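Side-chain contact in nuclear inclusion protein A (Tobacco vein mottling virus, PDB 3MMG), which probably acts as a 3C-type cysteine protease of peptidase family C4, a viral relative of the chymotrypsin-like enzymes: residues A[67-71]-A[72-76]. The protein carries 3 engineered substitutions. Residues are numbered along the deposited sequence; the frame is centred on the assembly and turned at random.
Sequences ANSTQ and LQMKP. Engineered in segment 67-71: Ala67 (natural residue Lys).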
# COMPACT_ATOMS: atom_id res chain seq x y z
N ALA A 67 -8.60 17.55 1.54
CA ALA A 67 -9.55 17.93 0.49
C ALA A 67 -9.06 17.53 -0.89
O ALA A 67 -8.52 16.43 -1.06
CB ALA A 67 -9.91 19.41 0.56
N ASN A 68 -9.23 18.41 -1.88
CA ASN A 68 -9.00 18.05 -3.27
C ASN A 68 -7.59 17.52 -3.54
O ASN A 68 -6.62 18.26 -3.43
CB ASN A 68 -9.30 19.29 -4.13
CG ASN A 68 -9.47 18.98 -5.59
OD1 ASN A 68 -8.87 18.06 -6.13
ND2 ASN A 68 -10.31 19.79 -6.24
N SER A 69 -7.49 16.23 -3.89
CA SER A 69 -6.18 15.56 -4.05
C SER A 69 -5.32 16.07 -5.23
O SER A 69 -4.09 15.92 -5.22
CB SER A 69 -6.39 14.06 -4.17
OG SER A 69 -6.55 13.72 -5.53
N THR A 70 -5.95 16.70 -6.22
CA THR A 70 -5.21 17.16 -7.40
C THR A 70 -4.19 18.28 -7.12
O THR A 70 -3.34 18.59 -7.95
CB THR A 70 -6.15 17.55 -8.57
OG1 THR A 70 -7.04 18.59 -8.17
CG2 THR A 70 -6.96 16.37 -9.04
N GLN A 71 -4.27 18.89 -5.94
CA GLN A 71 -3.31 19.92 -5.56
C GLN A 71 -2.01 19.35 -5.01
O GLN A 71 -1.05 20.09 -4.79
CB GLN A 71 -3.92 20.87 -4.52
CG GLN A 71 -4.17 20.21 -3.16
CD GLN A 71 -4.82 21.16 -2.20
OE1 GLN A 71 -4.16 22.00 -1.60
NE2 GLN A 71 -6.12 21.03 -2.04
N LEU A 72 -1.99 18.04 -4.75
CA LEU A 72 -0.85 17.43 -4.07
C LEU A 72 0.23 17.00 -5.03
O LEU A 72 -0.07 16.54 -6.12
CB LEU A 72 -1.32 16.23 -3.26
CG LEU A 72 -2.45 16.44 -2.23
CD1 LEU A 72 -3.02 15.09 -1.79
CD2 LEU A 72 -1.94 17.22 -1.03
N GLN A 73 1.49 17.17 -4.63
CA GLN A 73 2.64 16.63 -5.37
C GLN A 73 2.64 15.12 -5.21
O GLN A 73 2.47 14.60 -4.10
CB GLN A 73 3.96 17.17 -4.82
CG GLN A 73 4.15 18.66 -5.05
CD GLN A 73 5.58 19.08 -4.91
OE1 GLN A 73 6.15 19.05 -3.82
NE2 GLN A 73 6.19 19.48 -6.03
N MET A 74 2.84 14.43 -6.33
CA MET A 74 2.86 12.96 -6.29
C MET A 74 4.03 12.42 -7.11
O MET A 74 4.56 13.12 -7.99
CB MET A 74 1.54 12.40 -6.80
CG MET A 74 0.34 12.74 -5.88
SD MET A 74 -1.17 11.96 -6.42
CE MET A 74 -2.32 12.85 -5.34
N LYS A 75 4.46 11.20 -6.79
CA LYS A 75 5.54 10.53 -7.51
C LYS A 75 5.11 9.08 -7.72
O LYS A 75 5.13 8.28 -6.77
CB LYS A 75 6.84 10.58 -6.70
CG LYS A 75 8.09 10.16 -7.46
CD LYS A 75 9.32 10.20 -6.57
CE LYS A 75 9.82 11.62 -6.32
NZ LYS A 75 11.13 11.61 -5.55
N PRO A 76 4.67 8.73 -8.95
CA PRO A 76 4.32 7.33 -9.20
C PRO A 76 5.56 6.45 -9.28
O PRO A 76 6.63 6.89 -9.71
CB PRO A 76 3.61 7.39 -10.56
CG PRO A 76 4.28 8.55 -11.27
CD PRO A 76 4.44 9.58 -10.15
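Leu72 folds back over Ser69, whose carbonyl oxygen is the focus of the turn. Leu72 N donates to Ser69 O at 3.0 Å, nearly straight at 163° but arriving from above the carbonyl plane, a bond that closes the short 3-10 segment 69-71. The same oxygen has aliphatic carbon packed round it: Leu72 CG lies 3.4 Å from Ser69 O, and Met74 CE meets it at 3.5 Å. The Met74 chain runs extended beyond CG (chi2 -175°), which carries its methyl back to the turn; a long, unbranched thioether suits this reach, while branched Leu72 fills the near side.

The other side is more polar and nearer solvent. Short Asn68 sets OD1 within range of Thr70 N at 3.2 Å, an Asx turn; the Thr70 hydroxyl adds a second bond, OG1 to Asn68 OD1 at 2.8 Å, from the same face. Longer, exposed Gln71 turns at its first torsion (chi1 68°), then runs extended, so NE2 spans back to Asn68 O in the carbonyl plane at 3.1 Å.

The turn links strands 62-68 and 74-76, the two outermost of the seven-stranded antiparallel sheet; Leu72 and Met74 rest on Ile85 of strand 83-86, and Ser69 touches Phe48.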